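Local coordinates for protein minor fimbrium tip subunit Mfa3 (Porphyromonas gingivalis ATCC 33277, PDB 5NF4) that forms part of the tip of the minor fimbriae, filamentous pili that mediate biofilm formation and adhesion to host cells and other oral bacteria, at residues Y288-I299 and D335-I343. Sequence-based numbering, arbitrary orientation.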
loop_
_atom_site.group_PDB
_atom_site.type_symbol
_atom_site.label_atom_id
_atom_site.label_comp_id
_atom_site.label_asym_id
_atom_site.label_seq_id
_atom_site.Cartn_x
_atom_site.Cartn_y
_atom_site.Cartn_z
ATOM N N TYR A 288 -11.772 -0.977 23.616
ATOM C CA TYR A 288 -11.213 -2.252 23.214
ATOM C C TYR A 288 -10.137 -1.982 22.210
ATOM O O TYR A 288 -10.383 -1.288 21.222
ATOM C CB TYR A 288 -12.273 -3.154 22.589
ATOM C CG TYR A 288 -13.422 -3.492 23.509
ATOM C CD1 TYR A 288 -14.544 -2.669 23.591
ATOM C CD2 TYR A 288 -13.400 -4.648 24.279
ATOM C CE1 TYR A 288 -15.611 -2.984 24.428
ATOM C CE2 TYR A 288 -14.455 -4.973 25.103
ATOM C CZ TYR A 288 -15.556 -4.135 25.180
ATOM O OH TYR A 288 -16.588 -4.476 25.992
ATOM N N ASP A 289 -8.951 -2.524 22.452
ATOM C CA ASP A 289 -7.852 -2.389 21.501
ATOM C C ASP A 289 -7.655 -3.695 20.754
ATOM O O ASP A 289 -7.587 -4.772 21.343
ATOM C CB ASP A 289 -6.569 -1.990 22.206
ATOM C CG ASP A 289 -6.612 -0.571 22.761
ATOM O OD1 ASP A 289 -7.362 0.272 22.234
ATOM O OD2 ASP A 289 -5.856 -0.293 23.709
ATOM N N VAL A 290 -7.603 -3.588 19.435
ATOM C CA VAL A 290 -7.522 -4.743 18.569
ATOM C C VAL A 290 -6.255 -4.602 17.745
ATOM O O VAL A 290 -6.213 -3.832 16.801
ATOM C CB VAL A 290 -8.721 -4.854 17.658
ATOM C CG1 VAL A 290 -8.651 -6.129 16.773
ATOM C CG2 VAL A 290 -10.019 -4.835 18.500
ATOM N N PRO A 291 -5.203 -5.316 18.127
ATOM C CA PRO A 291 -3.964 -5.271 17.329
ATOM C C PRO A 291 -4.215 -5.823 15.937
ATOM O O PRO A 291 -4.968 -6.783 15.780
ATOM C CB PRO A 291 -2.993 -6.154 18.131
ATOM C CG PRO A 291 -3.566 -6.219 19.501
ATOM C CD PRO A 291 -5.068 -6.204 19.290
ATOM N N ILE A 292 -3.571 -5.217 14.949
ATOM C CA ILE A 292 -3.675 -5.630 13.554
ATOM C C ILE A 292 -2.495 -6.547 13.236
ATOM O O ILE A 292 -1.367 -6.246 13.621
ATOM C CB ILE A 292 -3.704 -4.386 12.656
ATOM C CG1 ILE A 292 -4.970 -3.571 12.946
ATOM C CG2 ILE A 292 -3.645 -4.773 11.185
ATOM C CD1 ILE A 292 -4.895 -2.158 12.414
ATOM N N ILE A 293 -2.773 -7.694 12.622
ATOM C CA ILE A 293 -1.737 -8.672 12.282
ATOM C C ILE A 293 -1.860 -9.089 10.836
ATOM O O ILE A 293 -2.895 -8.860 10.209
ATOM C CB ILE A 293 -1.821 -9.921 13.156
ATOM C CG1 ILE A 293 -3.050 -10.787 12.786
ATOM C CG2 ILE A 293 -1.921 -9.523 14.604
ATOM C CD1 ILE A 293 -3.254 -11.998 13.684
ATOM N N THR A 294 -0.796 -9.707 10.328
ATOM C CA THR A 294 -0.828 -10.406 9.057
ATOM C C THR A 294 -0.717 -11.886 9.339
ATOM O O THR A 294 0.333 -12.376 9.765
ATOM C CB THR A 294 0.323 -9.954 8.120
ATOM O OG1 THR A 294 0.163 -8.561 7.814
ATOM C CG2 THR A 294 0.312 -10.758 6.865
ATOM N N HIS A 295 -1.805 -12.607 9.092
ATOM C CA HIS A 295 -1.840 -14.043 9.318
ATOM C C HIS A 295 -2.718 -14.742 8.315
ATOM O O HIS A 295 -3.899 -14.427 8.206
ATOM C CB HIS A 295 -2.350 -14.330 10.735
ATOM C CG HIS A 295 -2.282 -15.773 11.102
ATOM N ND1 HIS A 295 -1.104 -16.396 11.450
ATOM C CD2 HIS A 295 -3.243 -16.723 11.152
ATOM C CE1 HIS A 295 -1.345 -17.671 11.699
ATOM N NE2 HIS A 295 -2.635 -17.893 11.529
ATOM N N GLU A 296 -2.111 -15.653 7.549
ATOM C CA GLU A 296 -2.805 -16.508 6.595
ATOM C C GLU A 296 -3.250 -17.784 7.284
ATOM O O GLU A 296 -2.529 -18.343 8.111
ATOM C CB GLU A 296 -1.895 -16.882 5.412
ATOM C CG GLU A 296 -1.135 -15.727 4.785
ATOM C CD GLU A 296 -2.021 -14.813 3.962
ATOM O OE1 GLU A 296 -3.149 -15.228 3.612
ATOM O OE2 GLU A 296 -1.581 -13.678 3.664
ATOM N N GLY A 297 -4.428 -18.262 6.923
ATOM C CA GLY A 297 -4.867 -19.560 7.396
ATOM C C GLY A 297 -5.439 -19.489 8.787
ATOM O O GLY A 297 -5.707 -18.412 9.301
ATOM N N ALA A 298 -5.614 -20.648 9.401
ATOM C CA ALA A 298 -6.314 -20.724 10.674
ATOM C C ALA A 298 -5.522 -20.089 11.802
ATOM O O ALA A 298 -4.302 -20.225 11.883
ATOM C CB ALA A 298 -6.625 -22.159 11.012
ATOM N N ILE A 299 -6.238 -19.418 12.690
ATOM C CA ILE A 299 -5.620 -18.778 13.836
ATOM C C ILE A 299 -5.348 -19.804 14.932
ATOM O O ILE A 299 -6.232 -20.578 15.289
ATOM C CB ILE A 299 -6.506 -17.649 14.366
ATOM C CG1 ILE A 299 -6.391 -16.444 13.434
ATOM C CG2 ILE A 299 -6.111 -17.265 15.791
ATOM C CD1 ILE A 299 -7.679 -15.734 13.228
ATOM N N ASP A 335 -20.788 -6.471 27.422
ATOM C CA ASP A 335 -19.555 -6.498 28.207
ATOM C C ASP A 335 -18.300 -6.935 27.442
ATOM O O ASP A 335 -17.218 -6.992 28.021
ATOM C CB ASP A 335 -19.746 -7.435 29.389
ATOM C CG ASP A 335 -20.054 -8.857 28.948
ATOM O OD1 ASP A 335 -20.799 -9.026 27.951
ATOM O OD2 ASP A 335 -19.542 -9.804 29.585
ATOM N N LYS A 336 -18.427 -7.258 26.155
ATOM C CA LYS A 336 -17.284 -7.731 25.385
ATOM C C LYS A 336 -17.457 -7.500 23.889
ATOM O O LYS A 336 -18.528 -7.074 23.436
ATOM C CB LYS A 336 -17.060 -9.224 25.628
ATOM C CG LYS A 336 -18.291 -10.058 25.284
ATOM C CD LYS A 336 -18.001 -11.541 25.230
ATOM C CE LYS A 336 -17.227 -11.904 23.977
ATOM N NZ LYS A 336 -17.327 -13.361 23.690
ATOM N N ILE A 337 -16.395 -7.792 23.139
ATOM C CA ILE A 337 -16.485 -7.861 21.687
ATOM C C ILE A 337 -16.005 -9.206 21.200
ATOM O O ILE A 337 -15.271 -9.917 21.890
ATOM C CB ILE A 337 -15.687 -6.735 20.997
ATOM C CG1 ILE A 337 -14.180 -6.876 21.262
ATOM C CG2 ILE A 337 -16.250 -5.390 21.471
ATOM C CD1 ILE A 337 -13.281 -5.991 20.390
ATOM N N GLU A 338 -16.458 -9.556 20.004
ATOM C CA GLU A 338 -15.980 -10.739 19.321
ATOM C C GLU A 338 -15.422 -10.239 18.021
ATOM O O GLU A 338 -15.983 -9.327 17.427
ATOM C CB GLU A 338 -17.102 -11.749 19.106
ATOM C CG GLU A 338 -17.785 -12.170 20.382
ATOM C CD GLU A 338 -18.769 -13.283 20.137
ATOM O OE1 GLU A 338 -19.039 -13.584 18.958
ATOM O OE2 GLU A 338 -19.245 -13.869 21.119
ATOM N N VAL A 339 -14.297 -10.797 17.607
ATOM C CA VAL A 339 -13.639 -10.346 16.386
ATOM C C VAL A 339 -13.307 -11.511 15.496
ATOM O O VAL A 339 -12.674 -12.460 15.941
ATOM C CB VAL A 339 -12.337 -9.579 16.691
ATOM C CG1 VAL A 339 -11.712 -9.075 15.388
ATOM C CG2 VAL A 339 -12.595 -8.430 17.610
ATOM N N LYS A 340 -13.745 -11.432 14.242
ATOM C CA LYS A 340 -13.306 -12.353 13.191
ATOM C C LYS A 340 -12.517 -11.556 12.169
ATOM O O LYS A 340 -12.782 -10.369 11.967
ATOM C CB LYS A 340 -14.497 -13.048 12.537
ATOM C CG LYS A 340 -15.250 -14.014 13.448
ATOM C CD LYS A 340 -14.346 -15.135 13.920
ATOM C CE LYS A 340 -15.053 -16.100 14.855
ATOM N NZ LYS A 340 -15.903 -17.067 14.117
ATOM N N TYR A 341 -11.558 -12.232 11.529
ATOM C CA TYR A 341 -10.517 -11.584 10.744
ATOM C C TYR A 341 -10.218 -12.333 9.467
ATOM O O TYR A 341 -10.256 -13.567 9.423
ATOM C CB TYR A 341 -9.250 -11.486 11.579
ATOM C CG TYR A 341 -7.923 -11.322 10.843
ATOM C CD1 TYR A 341 -7.421 -10.063 10.557
ATOM C CD2 TYR A 341 -7.156 -12.436 10.482
ATOM C CE1 TYR A 341 -6.177 -9.912 9.911
ATOM C CE2 TYR A 341 -5.932 -12.297 9.848
ATOM C CZ TYR A 341 -5.451 -11.036 9.565
ATOM O OH TYR A 341 -4.243 -10.861 8.932
ATOM N N SER A 342 -9.899 -11.570 8.436
ATOM C CA SER A 342 -9.287 -12.127 7.236
ATOM C C SER A 342 -8.361 -11.100 6.596
ATOM O O SER A 342 -8.499 -9.907 6.808
ATOM C CB SER A 342 -10.364 -12.590 6.255
ATOM O OG SER A 342 -11.217 -11.529 5.894
ATOM N N ILE A 343 -7.369 -11.573 5.845
ATOM C CA ILE A 343 -6.536 -10.685 5.059
ATOM C C ILE A 343 -6.637 -11.149 3.613
ATOM O O ILE A 343 -6.665 -12.341 3.340
ATOM C CB ILE A 343 -5.077 -10.692 5.557
ATOM C CG1 ILE A 343 -4.241 -9.678 4.786
ATOM C CG2 ILE A 343 -4.529 -12.108 5.533
ATOM C CD1 ILE A 343 -2.771 -9.659 5.204
#
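Ile337 packs against Tyr288 and Val290 where two strands of the fimbrillin-type beta fold face each other across a sandwich-like interior. The strands 288-291 and 337-343 run nearly parallel, at 16°, but their axes come no closer than 9.9 Å, so side chains rather than backbone bonds join them: 288-291 pairs with strand 277-282, and 337-343 with strand 324-332. With CG1 of Ile337 set between its backbone N and carbonyl carbon (chi1 65°), the two branches divide the work. Ile337 CG2 sits over the centre of one face of the Tyr288 ring, 3.7 Å from the centroid in a CH-pi contact, while Ile337 CD1 reaches past the ring to Tyr288 CB and, at 3.9 Å, to Val290 CG2. Val290 CG1 then meets Val339 CG1 more loosely.

Beyond Val339, Tyr341 spans the gap to the loop that follows strand 288-291. Ile293 CG1 lies 4.0 Å from Tyr341 CZ, Ile299 CD1 approaches Tyr341 CD2 obliquely to the ring, and the ring also meets those of Tyr304 and Tyr328. Farther along, the extended side chain of Ile343 places CD1 3.7 Å from Thr294 CG2, and its CG2 packs against the flat side of the Glu296 carboxylate, almost equally far from CD and both oxygens. Glu296 is salt-bridged to Arg324, and the Thr294 hydroxyl is bonded to Thr319 and Tyr326.

At the polar edge, His295 NE2 donates to Ala298 O at 2.9 Å, in the plane of the imidazole, closing the turn that brings Ile299 back to Tyr341. Tyr341 OH meets the loop backbone twice: it gives a weak hydrogen bond to Ile293 O at 2.7 Å and accepts one from His295 N at 3.0 Å, with an N-H...O angle of 152°.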